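PDB 1Y6Z: heat shock protein, putative from Plasmodium falciparum, which probably acts as an ATP-dependent folding chaperone of the Hsp90 family, the piece described here being its middle domain. Local coordinates for residues 68-73 and 93-98; 77-82 and 100-105; 205-210 and 229-234. All coordinates share one frame; numbering follows the deposited sequence.

Contact 1: 68-73 and 93-98; sequences EESRGI and WLTFLR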
loop_
_atom_site.group_PDB
_atom_site.type_symbol
_atom_site.label_atom_id
_atom_site.label_comp_id
_atom_site.label_asym_id
_atom_site.label_seq_id
_atom_site.Cartn_x
_atom_site.Cartn_y
_atom_site.Cartn_z
ATOM N N GLU B 68 -26.884 -3.408 13.312
ATOM C CA GLU B 68 -27.348 -4.604 12.602
ATOM C C GLU B 68 -27.823 -4.264 11.189
ATOM O O GLU B 68 -27.929 -5.141 10.317
ATOM C CB GLU B 68 -28.456 -5.289 13.393
ATOM C CG GLU B 68 -29.817 -4.630 13.232
ATOM C CD GLU B 68 -30.840 -5.110 14.239
ATOM O OE1 GLU B 68 -30.597 -6.159 14.889
ATOM O OE2 GLU B 68 -31.898 -4.433 14.363
ATOM N N GLU B 69 -28.073 -2.975 10.976
ATOM C CA GLU B 69 -28.652 -2.483 9.745
ATOM C C GLU B 69 -27.577 -2.112 8.744
ATOM O O GLU B 69 -27.837 -2.063 7.530
ATOM C CB GLU B 69 -29.508 -1.270 10.047
ATOM C CG GLU B 69 -30.596 -1.533 11.082
ATOM C CD GLU B 69 -31.472 -0.323 11.320
ATOM O OE1 GLU B 69 -31.809 0.363 10.327
ATOM O OE2 GLU B 69 -31.822 -0.062 12.494
ATOM N N SER B 70 -26.373 -1.864 9.272
ATOM C CA SER B 70 -25.223 -1.354 8.522
ATOM C C SER B 70 -25.599 -0.308 7.470
ATOM O O SER B 70 -25.668 -0.607 6.268
ATOM C CB SER B 70 -24.408 -2.503 7.928
ATOM O OG SER B 70 -23.028 -2.273 8.174
ATOM N N ARG B 71 -25.838 0.915 7.931
ATOM C CA ARG B 71 -26.268 2.009 7.054
ATOM C C ARG B 71 -25.114 2.614 6.243
ATOM O O ARG B 71 -24.718 2.060 5.205
ATOM C CB ARG B 71 -26.988 3.107 7.873
ATOM C CG ARG B 71 -28.303 2.675 8.552
ATOM C CD ARG B 71 -29.315 2.118 7.546
ATOM N NE ARG B 71 -30.611 1.860 8.173
ATOM C CZ ARG B 71 -31.788 1.864 7.542
ATOM N NH1 ARG B 71 -31.866 2.111 6.236
ATOM N NH2 ARG B 71 -32.903 1.606 8.225
ATOM N N GLY B 72 -24.651 3.777 6.694
ATOM C CA GLY B 72 -23.349 4.344 6.359
ATOM C C GLY B 72 -23.069 4.759 4.954
ATOM O O GLY B 72 -22.790 5.928 4.687
ATOM N N ILE B 73 -23.061 3.792 4.049
ATOM C CA ILE B 73 -22.813 4.076 2.654
ATOM C C ILE B 73 -24.095 4.031 1.801
ATOM O O ILE B 73 -24.837 3.035 1.784
ATOM C CB ILE B 73 -21.717 3.171 2.099
ATOM C CG1 ILE B 73 -20.421 3.355 2.944
ATOM C CG2 ILE B 73 -21.469 3.472 0.673
ATOM C CD1 ILE B 73 -19.245 2.619 2.349
ATOM N N TRP B 93 -15.556 -4.114 9.822
ATOM C CA TRP B 93 -14.674 -3.206 10.553
ATOM C C TRP B 93 -14.721 -1.776 9.946
ATOM O O TRP B 93 -14.364 -0.829 10.614
ATOM C CB TRP B 93 -13.248 -3.718 10.668
ATOM C CG TRP B 93 -12.484 -3.668 9.428
ATOM C CD1 TRP B 93 -12.466 -4.620 8.465
ATOM C CD2 TRP B 93 -11.631 -2.586 8.965
ATOM N NE1 TRP B 93 -11.676 -4.211 7.422
ATOM C CE2 TRP B 93 -11.102 -2.993 7.733
ATOM C CE3 TRP B 93 -11.227 -1.340 9.517
ATOM C CZ2 TRP B 93 -10.200 -2.178 6.983
ATOM C CZ3 TRP B 93 -10.294 -0.546 8.797
ATOM C CH2 TRP B 93 -9.818 -0.966 7.532
ATOM N N LEU B 94 -15.215 -1.642 8.720
ATOM C CA LEU B 94 -15.372 -0.346 8.063
ATOM C C LEU B 94 -16.756 0.295 8.159
ATOM O O LEU B 94 -17.025 1.259 7.435
ATOM C CB LEU B 94 -15.036 -0.486 6.577
ATOM C CG LEU B 94 -13.529 -0.620 6.424
ATOM C CD1 LEU B 94 -13.328 -1.149 5.030
ATOM C CD2 LEU B 94 -12.836 0.783 6.639
ATOM N N THR B 95 -17.593 -0.226 9.053
ATOM C CA THR B 95 -18.964 0.253 9.300
ATOM C C THR B 95 -18.990 1.737 9.678
ATOM O O THR B 95 -20.005 2.390 9.498
ATOM C CB THR B 95 -19.695 -0.565 10.410
ATOM O OG1 THR B 95 -21.100 -0.204 10.471
ATOM C CG2 THR B 95 -19.060 -0.370 11.785
ATOM N N PHE B 96 -17.883 2.244 10.214
ATOM C CA PHE B 96 -17.842 3.675 10.667
ATOM C C PHE B 96 -17.722 4.640 9.492
ATOM O O PHE B 96 -17.977 5.813 9.657
ATOM C CB PHE B 96 -16.736 3.942 11.691
ATOM C CG PHE B 96 -15.334 3.765 11.134
ATOM C CD1 PHE B 96 -14.692 2.544 11.204
ATOM C CD2 PHE B 96 -14.681 4.839 10.498
ATOM C CE1 PHE B 96 -13.381 2.353 10.718
ATOM C CE2 PHE B 96 -13.365 4.644 9.944
ATOM C CZ PHE B 96 -12.731 3.422 10.082
ATOM N N LEU B 97 -17.345 4.177 8.291
ATOM C CA LEU B 97 -17.248 5.074 7.155
ATOM C C LEU B 97 -18.662 5.580 6.744
ATOM O O LEU B 97 -19.638 4.847 6.846
ATOM C CB LEU B 97 -16.710 4.271 5.918
ATOM C CG LEU B 97 -15.278 3.786 5.858
ATOM C CD1 LEU B 97 -15.146 3.120 4.437
ATOM C CD2 LEU B 97 -14.364 4.941 5.887
ATOM N N ARG B 98 -18.746 6.810 6.273
ATOM C CA ARG B 98 -19.963 7.335 5.681
ATOM C C ARG B 98 -19.572 7.766 4.270
ATOM O O ARG B 98 -18.487 8.309 4.051
ATOM C CB ARG B 98 -20.512 8.510 6.502
ATOM C CG ARG B 98 -20.930 8.132 7.918
ATOM C CD ARG B 98 -22.133 7.250 7.820
ATOM N NE ARG B 98 -22.723 6.761 9.076
ATOM C CZ ARG B 98 -22.474 5.567 9.607
ATOM N NH1 ARG B 98 -21.562 4.778 9.081
ATOM N NH2 ARG B 98 -23.092 5.189 10.723
#
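Gly72 lies over one face of the Arg98 guanidinium, its CA 3.3 Å from NH1, and the aliphatic part of the arginine follows the same glycine, with CD 3.5 Å from Gly72 CA. The chain of Arg98 is bent at chi2 (-68°), which sets CD against CA and O of Gly72. Glycine suits this place twice: its phi is positive (66°), and the flat cation sits against the backbone where a beta carbon would otherwise project. The main chains also meet directly, Arg98 CA approaching Gly72 O at 3.3 Å in a CA-H...O contact, while a backbone hydrogen bond links Gly72 with Gly99, the residue after Arg98. Elsewhere in the contact, Ser70 OG and Thr95 OG1 lie 3.6 Å apart.

The second shell fixes the rotation of the cation. NH1 donates to two carbonyls of its own segment, Thr95 O and Leu97 O, each at 2.9 Å. Both oxygens lie in the guanidinium plane, but NH1 lies in the carbonyl plane of Thr95 and above that of Leu97. A type I turn from Leu94 to Leu97, closed by Leu97 N to Leu94 O at 3.1 Å, brings the two acceptors together. NH2 makes a salt bridge with Glu60, and Tyr23, Phe27 and Pro58 also touch the Arg98 side chain. Arg98 thus joins the loop before strand 98-103 to that before strand 73-77. With two carbonyls and a carboxylate around it, this buried guanidinium would be expected to stay charged, NH1 and NH2 bound to oxygens and one face laid against glycine.

Contact 2: 77-82 and 100-105; sequences VKRVFI and IVDSEN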
loop_
_atom_site.group_PDB
_atom_site.type_symbol
_atom_site.label_atom_id
_atom_site.label_comp_id
_atom_site.label_asym_id
_atom_site.label_seq_id
_atom_site.Cartn_x
_atom_site.Cartn_y
_atom_site.Cartn_z
ATOM N N VAL B 77 -27.695 4.498 -8.227
ATOM C CA VAL B 77 -27.491 3.934 -9.562
ATOM C C VAL B 77 -27.941 5.053 -10.492
ATOM O O VAL B 77 -28.959 5.708 -10.232
ATOM C CB VAL B 77 -28.278 2.601 -9.789
ATOM C CG1 VAL B 77 -28.014 2.024 -11.160
ATOM C CG2 VAL B 77 -27.869 1.559 -8.757
ATOM N N LYS B 78 -27.154 5.313 -11.529
ATOM C CA LYS B 78 -27.431 6.389 -12.490
ATOM C C LYS B 78 -27.955 7.656 -11.810
ATOM O O LYS B 78 -28.872 8.325 -12.311
ATOM C CB LYS B 78 -28.397 5.917 -13.600
ATOM C CG LYS B 78 -28.044 4.578 -14.266
ATOM C CD LYS B 78 -29.129 4.145 -15.268
ATOM C CE LYS B 78 -28.613 3.088 -16.253
ATOM N NZ LYS B 78 -29.427 3.103 -17.536
ATOM N N ARG B 79 -27.345 7.978 -10.665
ATOM C CA ARG B 79 -27.665 9.163 -9.832
ATOM C C ARG B 79 -29.007 9.114 -9.102
ATOM O O ARG B 79 -29.400 10.073 -8.452
ATOM C CB ARG B 79 -27.479 10.470 -10.611
ATOM C CG ARG B 79 -26.179 10.497 -11.394
ATOM C CD ARG B 79 -26.085 11.646 -12.381
ATOM N NE ARG B 79 -26.697 12.862 -11.855
ATOM C CZ ARG B 79 -27.821 13.389 -12.320
ATOM N NH1 ARG B 79 -28.316 14.493 -11.767
ATOM N NH2 ARG B 79 -28.455 12.809 -13.335
ATOM N N VAL B 80 -29.698 7.980 -9.143
ATOM C CA VAL B 80 -30.860 7.866 -8.261
ATOM C C VAL B 80 -30.508 7.093 -7.012
ATOM O O VAL B 80 -29.905 6.025 -7.081
ATOM C CB VAL B 80 -32.182 7.291 -8.936
ATOM C CG1 VAL B 80 -32.478 8.001 -10.251
ATOM C CG2 VAL B 80 -32.092 5.836 -9.124
ATOM N N PHE B 81 -30.918 7.646 -5.884
ATOM C CA PHE B 81 -30.739 7.006 -4.606
ATOM C C PHE B 81 -31.519 5.698 -4.523
ATOM O O PHE B 81 -32.733 5.661 -4.809
ATOM C CB PHE B 81 -31.161 7.938 -3.482
ATOM C CG PHE B 81 -31.041 7.320 -2.113
ATOM C CD1 PHE B 81 -29.789 6.880 -1.635
ATOM C CD2 PHE B 81 -32.180 7.167 -1.295
ATOM C CE1 PHE B 81 -29.678 6.302 -0.379
ATOM C CE2 PHE B 81 -32.070 6.613 -0.041
ATOM C CZ PHE B 81 -30.820 6.173 0.434
ATOM N N ILE B 82 -30.813 4.629 -4.153
ATOM C CA ILE B 82 -31.409 3.310 -3.982
ATOM C C ILE B 82 -31.710 2.996 -2.518
ATOM O O ILE B 82 -32.870 2.797 -2.135
ATOM C CB ILE B 82 -30.550 2.213 -4.610
ATOM C CG1 ILE B 82 -30.243 2.547 -6.077
ATOM C CG2 ILE B 82 -31.226 0.837 -4.466
ATOM C CD1 ILE B 82 -30.411 1.407 -6.992
ATOM N N ILE B 100 -20.747 7.735 -0.365
ATOM C CA ILE B 100 -21.656 7.457 -1.434
ATOM C C ILE B 100 -20.940 6.611 -2.465
ATOM O O ILE B 100 -19.728 6.728 -2.658
ATOM C CB ILE B 100 -22.303 8.771 -2.045
ATOM C CG1 ILE B 100 -21.340 9.502 -2.974
ATOM C CG2 ILE B 100 -22.880 9.753 -0.902
ATOM C CD1 ILE B 100 -21.363 8.992 -4.466
ATOM N N VAL B 101 -21.704 5.778 -3.155
ATOM C CA VAL B 101 -21.223 5.147 -4.387
ATOM C C VAL B 101 -22.290 5.402 -5.465
ATOM O O VAL B 101 -23.475 5.146 -5.222
ATOM C CB VAL B 101 -21.081 3.619 -4.223
ATOM C CG1 VAL B 101 -20.620 2.983 -5.584
ATOM C CG2 VAL B 101 -20.121 3.265 -3.115
ATOM N N ASP B 102 -21.888 5.930 -6.615
ATOM C CA ASP B 102 -22.825 6.006 -7.750
ATOM C C ASP B 102 -22.306 5.161 -8.885
ATOM O O ASP B 102 -21.289 5.502 -9.490
ATOM C CB ASP B 102 -22.989 7.430 -8.221
ATOM C CG ASP B 102 -24.116 7.594 -9.257
ATOM O OD1 ASP B 102 -24.397 8.741 -9.613
ATOM O OD2 ASP B 102 -24.729 6.606 -9.686
ATOM N N SER B 103 -23.032 4.077 -9.148
ATOM C CA SER B 103 -22.722 3.079 -10.163
ATOM C C SER B 103 -23.479 3.321 -11.473
ATOM O O SER B 103 -24.632 3.747 -11.473
ATOM C CB SER B 103 -23.088 1.693 -9.629
ATOM O OG SER B 103 -22.385 0.682 -10.328
ATOM N N GLU B 104 -22.821 3.036 -12.595
ATOM C CA GLU B 104 -23.484 3.050 -13.910
ATOM C C GLU B 104 -24.394 1.825 -14.139
ATOM O O GLU B 104 -25.333 1.869 -14.945
ATOM C CB GLU B 104 -22.428 3.127 -15.024
ATOM C CG GLU B 104 -22.954 3.632 -16.367
ATOM C CD GLU B 104 -23.369 5.094 -16.306
ATOM O OE1 GLU B 104 -24.594 5.351 -16.383
ATOM O OE2 GLU B 104 -22.475 5.975 -16.174
ATOM N N ASN B 105 -24.114 0.745 -13.413
ATOM C CA ASN B 105 -24.681 -0.574 -13.681
ATOM C C ASN B 105 -25.457 -1.109 -12.487
ATOM O O ASN B 105 -26.426 -0.488 -12.051
ATOM C CB ASN B 105 -23.565 -1.554 -14.072
ATOM C CG ASN B 105 -22.960 -1.251 -15.460
ATOM O OD1 ASN B 105 -23.376 -0.304 -16.145
ATOM N ND2 ASN B 105 -21.974 -2.054 -15.869
#
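The tight type I' turn from Val77 to Val80, which links strands 73-77 and 80-83 into a beta hairpin, is tied to the end of strand 98-103 by two hydrogen bonds. Lys78 N reaches Ser103 O at 3.0 Å. Arg79 N then donates to Asp102 OD2 at 3.1 Å, with an N-H...O angle of 163°, meeting that oxygen on the syn side of the carboxylate. An aspartate suits this position because CG, anti to the backbone N (chi1 -171°), lies on the side of the turn, and the short side chain lets a carboxylate oxygen meet Arg79 N. Its other oxygen, OD1, accepts from the indole NE1 of Trp7, so the carboxylate bridges the turn and the N-terminal loop.

Strands 73-77 and 98-103 run parallel inside the mixed sheet of this part of the Hsp90 middle domain, and Val77 pairs with Ser103, their side chains on the same face. There Ser103 touches Ile124 of helix 121-141. Val77 CA also approaches Ser103 O at 3.4 Å, and its CG1 lies close to Asn105 O, at 3.1 Å.

Lys78 and Arg79 both have positive phi, as the central residues of a type I' turn must, and their long side chains can extend into solvent. Of the Arg79 side chain, it is CB and CG that come near Asp102, CG lying 3.1 Å from OD1; NE stays 5.2 Å from that oxygen, too far for a salt bridge. Lys78 crosses Glu104 at about a right angle, its NZ 5.5 Å from OE1.

Contact 3: 205-210 and 229-234; sequences YYISGE and YDVLFS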
loop_
_atom_site.group_PDB
_atom_site.type_symbol
_atom_site.label_atom_id
_atom_site.label_comp_id
_atom_site.label_asym_id
_atom_site.label_seq_id
_atom_site.Cartn_x
_atom_site.Cartn_y
_atom_site.Cartn_z
ATOM N N TYR B 205 6.456 -8.603 22.416
ATOM C CA TYR B 205 5.758 -9.109 23.605
ATOM C C TYR B 205 4.602 -8.232 23.944
ATOM O O TYR B 205 4.674 -7.051 23.711
ATOM C CB TYR B 205 6.702 -9.193 24.816
ATOM C CG TYR B 205 7.823 -10.174 24.578
ATOM C CD1 TYR B 205 9.049 -9.761 24.006
ATOM C CD2 TYR B 205 7.646 -11.525 24.875
ATOM C CE1 TYR B 205 10.080 -10.694 23.761
ATOM C CE2 TYR B 205 8.657 -12.455 24.649
ATOM C CZ TYR B 205 9.867 -12.035 24.103
ATOM O OH TYR B 205 10.830 -12.988 23.877
ATOM N N TYR B 206 3.544 -8.818 24.502
ATOM C CA TYR B 206 2.493 -8.043 25.149
ATOM C C TYR B 206 1.990 -8.673 26.446
ATOM O O TYR B 206 2.235 -9.834 26.694
ATOM C CB TYR B 206 1.318 -7.801 24.185
ATOM C CG TYR B 206 0.411 -8.976 23.971
ATOM C CD1 TYR B 206 -0.757 -9.112 24.725
ATOM C CD2 TYR B 206 0.687 -9.919 22.996
ATOM C CE1 TYR B 206 -1.611 -10.173 24.522
ATOM C CE2 TYR B 206 -0.166 -11.004 22.794
ATOM C CZ TYR B 206 -1.311 -11.107 23.570
ATOM O OH TYR B 206 -2.168 -12.153 23.366
ATOM N N ILE B 207 1.272 -7.893 27.246
ATOM C CA ILE B 207 0.739 -8.369 28.546
ATOM C C ILE B 207 -0.651 -7.811 28.891
ATOM O O ILE B 207 -0.831 -6.585 28.987
ATOM C CB ILE B 207 1.732 -8.084 29.717
ATOM C CG1 ILE B 207 1.206 -8.666 31.042
ATOM C CG2 ILE B 207 2.053 -6.567 29.882
ATOM C CD1 ILE B 207 2.312 -8.937 32.068
ATOM N N SER B 208 -1.619 -8.715 29.095
ATOM C CA SER B 208 -2.926 -8.324 29.658
ATOM C C SER B 208 -2.765 -7.435 30.902
ATOM O O SER B 208 -2.183 -7.851 31.928
ATOM C CB SER B 208 -3.775 -9.555 29.994
ATOM O OG SER B 208 -4.096 -10.309 28.828
ATOM N N GLY B 209 -3.256 -6.202 30.789
ATOM C CA GLY B 209 -3.221 -5.230 31.864
ATOM C C GLY B 209 -4.634 -4.817 32.237
ATOM O O GLY B 209 -5.603 -5.129 31.519
ATOM N N GLU B 210 -4.743 -4.125 33.371
ATOM C CA GLU B 210 -6.017 -3.674 33.915
ATOM C C GLU B 210 -6.124 -2.166 33.727
ATOM O O GLU B 210 -7.215 -1.627 33.516
ATOM C CB GLU B 210 -6.100 -4.060 35.404
ATOM C CG GLU B 210 -7.318 -3.562 36.176
ATOM C CD GLU B 210 -8.621 -4.274 35.803
ATOM O OE1 GLU B 210 -9.692 -3.737 36.171
ATOM O OE2 GLU B 210 -8.581 -5.350 35.158
ATOM N N TYR B 229 13.540 -5.453 27.480
ATOM C CA TYR B 229 12.675 -5.542 26.288
ATOM C C TYR B 229 11.437 -4.669 26.535
ATOM O O TYR B 229 10.963 -4.568 27.685
ATOM C CB TYR B 229 12.283 -6.989 25.997
ATOM C CG TYR B 229 13.391 -7.884 25.467
ATOM C CD1 TYR B 229 14.665 -7.375 25.167
ATOM C CD2 TYR B 229 13.160 -9.254 25.283
ATOM C CE1 TYR B 229 15.683 -8.203 24.685
ATOM C CE2 TYR B 229 14.177 -10.109 24.778
ATOM C CZ TYR B 229 15.426 -9.571 24.491
ATOM O OH TYR B 229 16.429 -10.386 24.004
ATOM N N ASP B 230 10.914 -4.011 25.488
ATOM C CA ASP B 230 9.603 -3.382 25.646
ATOM C C ASP B 230 8.513 -4.436 25.563
ATOM O O ASP B 230 8.692 -5.490 24.944
ATOM C CB ASP B 230 9.374 -2.233 24.633
ATOM C CG ASP B 230 8.231 -1.280 25.062
ATOM O OD1 ASP B 230 7.788 -1.343 26.220
ATOM O OD2 ASP B 230 7.798 -0.438 24.233
ATOM N N VAL B 231 7.376 -4.129 26.189
ATOM C CA VAL B 231 6.200 -4.964 26.171
ATOM C C VAL B 231 4.986 -4.058 25.995
ATOM O O VAL B 231 4.793 -3.091 26.726
ATOM C CB VAL B 231 6.014 -5.738 27.496
ATOM C CG1 VAL B 231 4.713 -6.540 27.505
ATOM C CG2 VAL B 231 7.159 -6.695 27.692
ATOM N N LEU B 232 4.142 -4.411 25.033
ATOM C CA LEU B 232 2.893 -3.662 24.819
ATOM C C LEU B 232 1.842 -4.065 25.830
ATOM O O LEU B 232 1.827 -5.208 26.286
ATOM C CB LEU B 232 2.314 -3.991 23.445
ATOM C CG LEU B 232 3.323 -3.908 22.311
ATOM C CD1 LEU B 232 2.718 -4.684 21.094
ATOM C CD2 LEU B 232 3.610 -2.430 22.093
ATOM N N PHE B 233 0.924 -3.149 26.116
ATOM C CA PHE B 233 -0.188 -3.455 27.015
ATOM C C PHE B 233 -1.513 -3.729 26.281
ATOM O O PHE B 233 -1.954 -2.925 25.453
ATOM C CB PHE B 233 -0.387 -2.291 27.989
ATOM C CG PHE B 233 0.833 -1.955 28.835
ATOM C CD1 PHE B 233 1.051 -0.647 29.254
ATOM C CD2 PHE B 233 1.754 -2.941 29.210
ATOM C CE1 PHE B 233 2.175 -0.323 30.046
ATOM C CE2 PHE B 233 2.892 -2.625 29.993
ATOM C CZ PHE B 233 3.099 -1.339 30.400
ATOM N N SER B 234 -2.120 -4.874 26.589
ATOM C CA SER B 234 -3.506 -5.179 26.245
ATOM C C SER B 234 -4.422 -4.770 27.431
ATOM O O SER B 234 -4.248 -5.198 28.577
ATOM C CB SER B 234 -3.650 -6.651 25.852
ATOM O OG SER B 234 -5.008 -7.059 25.772
#
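Ile207 and Val231 meet in the tightly packed part of a parallel beta sheet, where strand 204-208 is central and strand 231-234 lies at one edge; the helices 212-215 and 222-226 fall in the beta-alpha-beta crossover between them. Ile207 CG2 touches Val231 CG1 at 3.6 Å and comes to the edge of the Phe233 ring, 3.7 Å from CD2. Beta-branched Ile207 and Val231 suit this place, each offering the other a methyl close to the backbone. On the other face Tyr206 CB packs on Leu232 CB at 4.0 Å. Leu232 N to Tyr205 O (3.0 Å), Ile207 N to Leu232 O (2.9 Å) and Ser234 N to Ile207 O (3.2 Å) form the ladder, which Gly209 N closes on Ser234 O at 2.6 Å.

The start of the strands is more open. There the partly exposed Tyr205 and Tyr229 cross obliquely, CE1 of the first 3.7 Å from CD2 of the second. Leu224 of helix 222-226 touches both tyrosine side chains, and tyrosine suits such a border: carbon packs against carbon, while Tyr205 OH makes a weak hydrogen bond with Lys202 NZ. At the far end Ser208 is exposed too, yet a glutamate of helix 237-249 joins the strands: Ser208 OG and Ser234 OG are both hydrogen-bonded to Glu240 OE2.

Overall arrangement
Contacts 1 and 2 work on the same pair of neighbouring strands, 73-77 and 98-103: contact 1 joins them where they begin, contact 2 where they end. Their centres are 18 Å apart, their segments alternate along the chain, and Ile73 CG2 packs on Val101 CG2 at 4.0 Å, so the two contacts touch within the same sheet. Contact 3 comes later in the chain and belongs to a separate parallel sheet on the opposite side of the chain's centre. Its centre lies about 31 Å from that of contact 1 and about 47 Å from that of contact 2, and its nearest atoms stay about 18 Å from contact 1.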